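Local coordinates for glyoxalase family protein (Listeria monocytogenes, PDB 2P7O) that catalyses the hydration of the antibiotic fosfomycin in a manganese-dependent reaction, and so confers fosfomycin resistance on the bacterium, at residues S106-F109 with H115-E118; N24-E29 with F117-G122; N16-F21 with I54-G59. One frame throughout, in Å; residues are numbered along the deposited sequence. Where two conformers were deposited one is given.

Interaction 1: S106-F109 with H115-E118. With MN (manganese (II) ion), chain C.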
loop_
_atom_site.group_PDB
_atom_site.type_symbol
_atom_site.label_atom_id
_atom_site.label_comp_id
_atom_site.label_asym_id
_atom_site.label_seq_id
_atom_site.Cartn_x
_atom_site.Cartn_y
_atom_site.Cartn_z
ATOM N N SER A 106 17.285 0.527 -6.433
ATOM C CA SER A 106 16.044 1.136 -5.994
ATOM C C SER A 106 16.304 2.601 -5.620
ATOM O O SER A 106 17.376 2.978 -5.108
ATOM C CB SER A 106 15.474 0.332 -4.806
ATOM O OG SER A 106 14.920 -0.882 -5.291
ATOM N N ILE A 107 15.224 3.353 -5.840
ATOM C CA ILE A 107 15.098 4.702 -5.331
ATOM C C ILE A 107 13.977 4.794 -4.287
ATOM O O ILE A 107 12.820 4.428 -4.502
ATOM C CB ILE A 107 14.731 5.660 -6.471
ATOM C CG1 ILE A 107 15.479 5.359 -7.777
ATOM C CG2 ILE A 107 14.900 7.085 -6.018
ATOM C CD1 ILE A 107 14.858 6.126 -8.963
ATOM N N TYR A 108 14.355 5.267 -3.108
ATOM C CA TYR A 108 13.404 5.412 -2.017
ATOM C C TYR A 108 13.231 6.890 -1.726
ATOM O O TYR A 108 14.247 7.593 -1.596
ATOM C CB TYR A 108 14.032 4.755 -0.782
ATOM C CG TYR A 108 13.935 3.254 -0.738
ATOM C CD1 TYR A 108 14.984 2.467 -1.168
ATOM C CD2 TYR A 108 12.808 2.627 -0.223
ATOM C CE1 TYR A 108 14.922 1.087 -1.128
ATOM C CE2 TYR A 108 12.755 1.234 -0.155
ATOM C CZ TYR A 108 13.825 0.470 -0.595
ATOM O OH TYR A 108 13.747 -0.922 -0.531
ATOM N N PHE A 109 11.981 7.326 -1.667
ATOM C CA PHE A 109 11.688 8.748 -1.558
ATOM C C PHE A 109 10.296 8.937 -0.969
ATOM O O PHE A 109 9.457 8.016 -0.911
ATOM C CB PHE A 109 11.798 9.448 -2.932
ATOM C CG PHE A 109 10.867 8.837 -3.979
ATOM C CD1 PHE A 109 9.700 9.442 -4.411
ATOM C CD2 PHE A 109 11.213 7.632 -4.543
ATOM C CE1 PHE A 109 8.879 8.861 -5.364
ATOM C CE2 PHE A 109 10.448 7.024 -5.525
ATOM C CZ PHE A 109 9.304 7.654 -5.955
ATOM N N HIS A 115 4.487 9.498 3.315
ATOM C CA HIS A 115 4.415 8.142 2.765
ATOM C C HIS A 115 5.740 7.806 2.051
ATOM O O HIS A 115 6.163 8.511 1.107
ATOM C CB HIS A 115 3.332 8.136 1.666
ATOM C CG HIS A 115 1.939 8.428 2.106
ATOM N ND1 HIS A 115 1.219 9.564 1.783
ATOM C CD2 HIS A 115 1.063 7.631 2.788
ATOM C CE1 HIS A 115 0.006 9.488 2.348
ATOM N NE2 HIS A 115 -0.114 8.311 2.949
ATOM N N LEU A 116 6.331 6.652 2.347
ATOM C CA LEU A 116 7.500 6.126 1.639
ATOM C C LEU A 116 7.111 5.369 0.366
ATOM O O LEU A 116 6.198 4.540 0.333
ATOM C CB LEU A 116 8.239 5.216 2.605
ATOM C CG LEU A 116 9.593 4.713 2.065
ATOM C CD1 LEU A 116 10.547 5.870 1.773
ATOM C CD2 LEU A 116 10.168 3.815 3.142
ATOM N N PHE A 117 7.836 5.720 -0.704
ATOM C CA PHE A 117 7.625 5.055 -1.990
ATOM C C PHE A 117 8.988 4.568 -2.473
ATOM O O PHE A 117 10.053 5.032 -2.039
ATOM C CB PHE A 117 7.170 6.076 -3.046
ATOM C CG PHE A 117 5.683 6.402 -2.930
ATOM C CD1 PHE A 117 5.249 7.555 -2.281
ATOM C CD2 PHE A 117 4.724 5.555 -3.455
ATOM C CE1 PHE A 117 3.892 7.873 -2.157
ATOM C CE2 PHE A 117 3.362 5.832 -3.356
ATOM C CZ PHE A 117 2.949 7.016 -2.724
ATOM N N GLU A 118 8.948 3.601 -3.362
ATOM C CA GLU A 118 10.154 3.031 -3.934
ATOM C C GLU A 118 9.899 2.820 -5.429
ATOM O O GLU A 118 8.857 2.332 -5.840
ATOM C CB GLU A 118 10.503 1.730 -3.214
ATOM C CG GLU A 118 11.673 0.932 -3.780
ATOM C CD GLU A 118 11.921 -0.412 -3.126
ATOM O OE1 GLU A 118 11.070 -0.833 -2.288
ATOM O OE2 GLU A 118 12.959 -1.046 -3.458
HETATM MN MN MN C . 10.912 -2.511 -0.950
HETATM O O HOH W 1 12.795 -3.115 -1.895
#
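Glu-118 and Tyr-108 run alongside one another toward the manganese ion. The carboxylate of Glu-118 stacks on the tyrosine ring, their planes 27° apart. Glu-118 CG sits over one face of the ring, offset toward the rim, in a CH-pi contact 3.9 Å from the centroid. The Glu-118 chain is extended: CG is anti to the backbone N (chi1 174°) and the chain stays straight beyond it. This carries OE1 to the metal, 2.1 Å from the manganese ion. OE2 accepts a hydrogen bond from Ser-106 OG at 2.7 Å, on its anti lone pair. Water 1, itself a manganese ligand, donates to the same OE2 at 2.6 Å. Tyr-108 OH is hydrogen-bonded to Glu-126 OE2; Glu-126 is another metal ligand. His-69 of the same chain and His-7 of the second subunit complete the protein ligands.

On the other face of the sheet Phe-109 and Phe-117 meet. Phe-117 CB lies over one face of the Phe-109 ring, 4.1 Å from its centroid. The two form an antiparallel hydrogen-bonded pair. Phe-109 N donates to Phe-117 O at 3.0 Å, and Phe-117 N to Phe-109 O at 2.8 Å. Tyr-108 and Glu-118 are the adjacent non-hydrogen-bonded pair of this beta hairpin. Leu-116 CD1 comes to the edge of the Tyr-108 ring.

The hairpin thus has a metal-binding face and an apolar face. Manganese on OE1 and the serine and water bonds on OE2 together limit rotation of the carboxylate. They would probably also stabilise its negative charge.

Interaction 2: N24-E29 with F117-G122. With MN (manganese (II) ion), chain C.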
loop_
_atom_site.group_PDB
_atom_site.type_symbol
_atom_site.label_atom_id
_atom_site.label_comp_id
_atom_site.label_asym_id
_atom_site.label_seq_id
_atom_site.Cartn_x
_atom_site.Cartn_y
_atom_site.Cartn_z
ATOM N N ASN A 24 3.888 14.015 -12.051
ATOM C CA ASN A 24 5.266 14.255 -12.535
ATOM C C ASN A 24 6.114 13.008 -12.373
ATOM O O ASN A 24 6.806 12.722 -13.353
ATOM C CB ASN A 24 5.900 15.423 -11.780
ATOM C CG ASN A 24 7.234 15.840 -12.351
ATOM O OD1 ASN A 24 7.296 16.680 -13.266
ATOM N ND2 ASN A 24 8.338 15.315 -11.868
ATOM N N ILE A 25 6.112 12.307 -11.257
ATOM C CA ILE A 25 6.938 11.133 -11.018
ATOM C C ILE A 25 6.409 9.860 -11.669
ATOM O O ILE A 25 7.182 9.179 -12.375
ATOM C CB ILE A 25 7.030 10.796 -9.506
ATOM C CG1 ILE A 25 7.643 11.971 -8.724
ATOM C CG2 ILE A 25 7.979 9.599 -9.316
ATOM C CD1 ILE A 25 8.836 12.527 -9.483
ATOM N N PHE A 26 5.154 9.516 -11.348
ATOM C CA PHE A 26 4.685 8.207 -11.804
ATOM C C PHE A 26 3.890 8.307 -13.096
ATOM O O PHE A 26 3.343 7.278 -13.537
ATOM C CB PHE A 26 3.721 7.616 -10.754
ATOM C CG PHE A 26 4.330 7.366 -9.390
ATOM C CD1 PHE A 26 4.028 8.118 -8.280
ATOM C CD2 PHE A 26 5.239 6.353 -9.229
ATOM C CE1 PHE A 26 4.683 7.966 -7.062
ATOM C CE2 PHE A 26 5.851 6.166 -8.013
ATOM C CZ PHE A 26 5.563 6.921 -6.903
ATOM N N ASN A 27 3.708 9.479 -13.688
ATOM C CA ASN A 27 2.835 9.563 -14.882
ATOM C C ASN A 27 1.427 9.053 -14.665
ATOM O O ASN A 27 0.716 8.587 -15.560
ATOM C CB ASN A 27 3.484 8.856 -16.082
ATOM C CG ASN A 27 4.526 9.828 -16.618
ATOM O OD1 ASN A 27 4.153 10.960 -17.030
ATOM N ND2 ASN A 27 5.767 9.444 -16.392
ATOM N N ALA A 28 0.992 9.245 -13.420
ATOM C CA ALA A 28 -0.343 8.779 -13.014
ATOM C C ALA A 28 -1.419 9.482 -13.829
ATOM O O ALA A 28 -1.315 10.684 -14.121
ATOM C CB ALA A 28 -0.486 9.035 -11.517
ATOM N N GLU A 29 -2.434 8.695 -14.212
ATOM C CA GLU A 29 -3.495 9.203 -15.071
ATOM C C GLU A 29 -4.708 9.505 -14.220
ATOM O O GLU A 29 -5.254 8.622 -13.551
ATOM C CB GLU A 29 -3.798 8.166 -16.161
ATOM C CG GLU A 29 -5.026 8.610 -16.969
ATOM C CD GLU A 29 -4.599 9.439 -18.172
ATOM O OE1 GLU A 29 -3.611 10.181 -18.022
ATOM O OE2 GLU A 29 -5.245 9.321 -19.233
ATOM N N PHE A 117 7.836 5.720 -0.704
ATOM C CA PHE A 117 7.625 5.055 -1.990
ATOM C C PHE A 117 8.988 4.568 -2.473
ATOM O O PHE A 117 10.053 5.032 -2.039
ATOM C CB PHE A 117 7.170 6.076 -3.046
ATOM C CG PHE A 117 5.683 6.402 -2.930
ATOM C CD1 PHE A 117 5.249 7.555 -2.281
ATOM C CD2 PHE A 117 4.724 5.555 -3.455
ATOM C CE1 PHE A 117 3.892 7.873 -2.157
ATOM C CE2 PHE A 117 3.362 5.832 -3.356
ATOM C CZ PHE A 117 2.949 7.016 -2.724
ATOM N N GLU A 118 8.948 3.601 -3.362
ATOM C CA GLU A 118 10.154 3.031 -3.934
ATOM C C GLU A 118 9.899 2.820 -5.429
ATOM O O GLU A 118 8.857 2.332 -5.840
ATOM C CB GLU A 118 10.503 1.730 -3.214
ATOM C CG GLU A 118 11.673 0.932 -3.780
ATOM C CD GLU A 118 11.921 -0.412 -3.126
ATOM O OE1 GLU A 118 11.070 -0.833 -2.288
ATOM O OE2 GLU A 118 12.959 -1.046 -3.458
ATOM N N LEU A 119 10.902 3.179 -6.231
ATOM C CA LEU A 119 11.013 2.685 -7.603
ATOM C C LEU A 119 12.104 1.610 -7.668
ATOM O O LEU A 119 13.252 1.832 -7.261
ATOM C CB LEU A 119 11.374 3.914 -8.465
ATOM C CG LEU A 119 10.185 4.889 -8.572
ATOM C CD1 LEU A 119 10.643 6.085 -9.404
ATOM C CD2 LEU A 119 8.931 4.282 -9.167
ATOM N N HIS A 120 11.687 0.411 -8.025
ATOM C CA HIS A 120 12.543 -0.755 -7.843
ATOM C C HIS A 120 12.885 -1.272 -9.235
ATOM O O HIS A 120 11.955 -1.637 -9.961
ATOM C CB HIS A 120 11.747 -1.770 -7.002
ATOM C CG HIS A 120 12.428 -3.103 -6.812
ATOM N ND1 HIS A 120 12.806 -3.588 -5.567
ATOM C CD2 HIS A 120 12.662 -4.135 -7.673
ATOM C CE1 HIS A 120 13.340 -4.784 -5.712
ATOM N NE2 HIS A 120 13.294 -5.127 -6.998
ATOM N N ALA A 121 14.152 -1.321 -9.595
ATOM C CA ALA A 121 14.539 -2.087 -10.796
ATOM C C ALA A 121 15.211 -3.395 -10.381
ATOM O O ALA A 121 15.779 -3.541 -9.288
ATOM C CB ALA A 121 15.563 -1.285 -11.591
ATOM N N GLY A 122 15.090 -4.383 -11.245
ATOM C CA GLY A 122 15.779 -5.626 -11.119
ATOM C C GLY A 122 15.069 -6.596 -10.199
ATOM O O GLY A 122 13.863 -6.620 -10.006
HETATM MN MN MN C . 10.912 -2.511 -0.950
HETATM O O HOH W 1 12.795 -3.115 -1.895
#
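Helix 15-26 packs its C-terminal turn on the apolar face of strand 116-120, which belongs to one of the two mixed sheets of this glyoxalase-superfamily chain. Phe-26 does most of the touching. Its ring tip meets Phe-117: CZ of Phe-26 is 3.8 Å from CD2 of Phe-117. The ring centroids are 5.4 Å apart and the planes make 55°, so the pair is oblique. Phe-26 CE1 comes over one face of the Phe-117 ring. Leu-119 reaches Phe-26 at its ring edge, with CD2 of Leu-119 3.8 Å from CE2 of Phe-26. Ile-25 adds a looser touch, its CG2 lying 4.4 Å from Leu-119 CD1. The same CG2 sits over the centre of the Phe-26 ring, within the helix segment. Helical geometry ends at Asn-27, which has positive phi (57°).

The CB of Glu-118 leaves the strand on the side away from the helix, where the manganese lies. His-120 ND1 gives Glu-118 OE2 a weak hydrogen bond at 3.3 Å. Ile-2 of the second subunit packs on both Phe-26 and Leu-119.

The contact is wholly apolar. Dispersion and the burial of four side chains hold the helix end to the strand that carries a metal ligand.

Interaction 3: N16-F21 with I54-G59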
loop_
_atom_site.group_PDB
_atom_site.type_symbol
_atom_site.label_atom_id
_atom_site.label_comp_id
_atom_site.label_asym_id
_atom_site.label_seq_id
_atom_site.Cartn_x
_atom_site.Cartn_y
_atom_site.Cartn_z
ATOM N N ASN A 16 -3.745 18.949 -4.395
ATOM C CA ASN A 16 -3.119 19.505 -5.607
ATOM C C ASN A 16 -1.637 19.220 -5.631
ATOM O O ASN A 16 -1.082 18.925 -6.713
ATOM C CB ASN A 16 -3.401 20.997 -5.673
ATOM C CG ASN A 16 -4.752 21.315 -6.337
ATOM O OD1 ASN A 16 -5.561 20.450 -6.666
ATOM N ND2 ASN A 16 -5.070 22.615 -6.454
ATOM N N LYS A 17 -0.985 19.302 -4.466
ATOM C CA LYS A 17 0.429 18.944 -4.365
ATOM C C LYS A 17 0.606 17.464 -4.686
ATOM O O LYS A 17 1.483 17.058 -5.447
ATOM C CB LYS A 17 0.964 19.222 -2.929
ATOM C CG LYS A 17 1.030 20.753 -2.818
ATOM C CD LYS A 17 1.477 21.126 -1.409
ATOM C CE LYS A 17 2.067 22.531 -1.352
ATOM N NZ LYS A 17 2.712 22.736 -0.008
ATOM N N THR A 18 -0.271 16.621 -4.121
ATOM C CA THR A 18 -0.095 15.199 -4.391
ATOM C C THR A 18 -0.357 14.846 -5.835
ATOM O O THR A 18 0.256 13.938 -6.353
ATOM C CB THR A 18 -0.945 14.414 -3.398
ATOM O OG1 THR A 18 -0.468 14.897 -2.102
ATOM C CG2 THR A 18 -0.807 12.911 -3.529
ATOM N N THR A 19 -1.315 15.500 -6.468
ATOM C CA THR A 19 -1.553 15.276 -7.910
ATOM C C THR A 19 -0.268 15.504 -8.700
ATOM O O THR A 19 0.103 14.781 -9.617
ATOM C CB THR A 19 -2.635 16.272 -8.361
ATOM O OG1 THR A 19 -3.872 15.788 -7.771
ATOM C CG2 THR A 19 -2.816 16.191 -9.868
ATOM N N ALA A 20 0.468 16.540 -8.309
ATOM C CA ALA A 20 1.666 16.894 -9.078
ATOM C C ALA A 20 2.743 15.851 -8.802
ATOM O O ALA A 20 3.437 15.478 -9.779
ATOM C CB ALA A 20 2.088 18.285 -8.718
ATOM N N PHE A 21 2.870 15.387 -7.542
ATOM C CA PHE A 21 3.817 14.328 -7.218
ATOM C C PHE A 21 3.568 13.087 -8.084
ATOM O O PHE A 21 4.467 12.545 -8.745
ATOM C CB PHE A 21 3.598 14.034 -5.712
ATOM C CG PHE A 21 4.483 12.901 -5.218
ATOM C CD1 PHE A 21 5.810 13.105 -4.938
ATOM C CD2 PHE A 21 3.920 11.661 -5.047
ATOM C CE1 PHE A 21 6.638 12.069 -4.542
ATOM C CE2 PHE A 21 4.724 10.605 -4.654
ATOM C CZ PHE A 21 6.057 10.834 -4.342
ATOM N N ILE A 54 -5.417 4.039 -7.665
ATOM C CA ILE A 54 -5.077 4.702 -6.415
ATOM C C ILE A 54 -6.006 5.870 -6.131
ATOM O O ILE A 54 -6.231 6.726 -7.006
ATOM C CB ILE A 54 -3.591 5.057 -6.366
ATOM C CG1 ILE A 54 -3.199 5.715 -5.026
ATOM C CG2 ILE A 54 -3.117 5.862 -7.553
ATOM C CD1 ILE A 54 -1.804 5.367 -4.526
ATOM N N CYS A 55 -6.581 5.852 -4.920
ATOM C CA CYS A 55 -7.397 6.999 -4.500
ATOM C C CYS A 55 -6.607 7.853 -3.537
ATOM O O CYS A 55 -5.934 7.315 -2.603
ATOM C CB CYS A 55 -8.644 6.421 -3.757
ATOM S SG CYS A 55 -9.593 7.667 -2.880
ATOM N N ILE A 56 -6.657 9.168 -3.736
ATOM C CA ILE A 56 -6.131 10.025 -2.664
ATOM C C ILE A 56 -7.265 10.889 -2.118
ATOM O O ILE A 56 -8.160 11.219 -2.883
ATOM C CB ILE A 56 -5.002 10.974 -3.094
ATOM C CG1 ILE A 56 -5.394 11.788 -4.333
ATOM C CG2 ILE A 56 -3.703 10.202 -3.284
ATOM C CD1 ILE A 56 -4.285 12.707 -4.783
ATOM N N MET A 57 -7.249 11.144 -0.824
ATOM C CA MET A 57 -8.349 11.717 -0.043
ATOM C C MET A 57 -7.774 12.735 0.944
ATOM O O MET A 57 -6.754 12.453 1.563
ATOM C CB MET A 57 -9.065 10.531 0.596
ATOM C CG MET A 57 -9.795 10.579 1.920
ATOM S SD MET A 57 -10.863 9.093 2.174
ATOM C CE MET A 57 -12.075 9.501 0.890
ATOM N N GLU A 58 -8.279 13.968 0.980
ATOM C CA GLU A 58 -7.726 15.015 1.841
ATOM C C GLU A 58 -8.119 14.679 3.274
ATOM O O GLU A 58 -9.247 14.252 3.542
ATOM C CB GLU A 58 -8.224 16.414 1.415
ATOM C CG GLU A 58 -7.530 16.974 0.166
ATOM C CD GLU A 58 -7.651 18.453 -0.037
ATOM O OE1 GLU A 58 -8.647 19.049 0.465
ATOM O OE2 GLU A 58 -6.831 19.072 -0.763
ATOM N N GLY A 59 -7.167 14.851 4.187
ATOM C CA GLY A 59 -7.377 14.591 5.604
ATOM C C GLY A 59 -6.191 15.123 6.422
ATOM O O GLY A 59 -5.177 15.391 5.736
#
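Thr-18 and Ile-56 carry the apolar contact between helix 15-26 and strand 52-58. The helix packs here on the sheet of strands 4-12, 52-58, 44-49 and 29-30, a beta-alpha-beta-beta-beta module of the glyoxalase (vicinal oxygen chelate) superfamily. The two side chains pass alongside, each heading for the other's backbone. Ile-56 has two deposited conformers, and its geometry here is that of one. In it Thr-18 CG2 is 3.7 Å from Ile-56 CD1 and 4.0 Å from Ile-56 CG2, so the methyl touches both branches. Ile-56 CG1 lies between its backbone N and carbonyl carbon (chi1 52°), and the extended chi2 carries CD1 to the helix. Thr-19 flanks this pair more loosely, with OG1 4.3 Å from Ile-56 CD1.

The polar bonds near the contact run to residues outside the two segments. Glu-58 OE2 bonds to Leu-15 N, tying the strand end to the start of the helix.

Backbone bonds stay within each element. Phe-21 N donates to Lys-17 O at 3.0 Å in the helix. Ile-56 pairs with Lys-45 of the neighbouring strand 44-49.

Helix and sheet therefore meet mainly through methyl groups. Each threonine hydroxyl bonds to a carbonyl at or before the helix start, Thr-18 to Asp-14 and Thr-19 to Leu-15. That of Thr-19 also reaches Lys-45 NZ on the sheet.

Overall arrangement
Helix 15-26 takes part in interactions 2 and 3 and packs on interaction 1. Interactions 2 and 3 have centres about 15 Å apart. Phe-21 bridges them: its CE2 is 3.6 Å from Phe-26 CE1 and 3.8 Å from Phe-117 CE1. Phe-21 CZ is also 3.6 Å from Phe-109 CE1 of interaction 1. Interactions 1 and 2 are about 9 Å apart between centres and share Phe-117 and Glu-118. Phe-117 faces the helix, while Glu-118 binds manganese. Interaction 3 joins the helix to the other sheet. There the Ile-56 side chain is about 7 Å from that of Glu-44, the likely proton acceptor, and about 11 Å from a second manganese ion, not the one held by Glu-118.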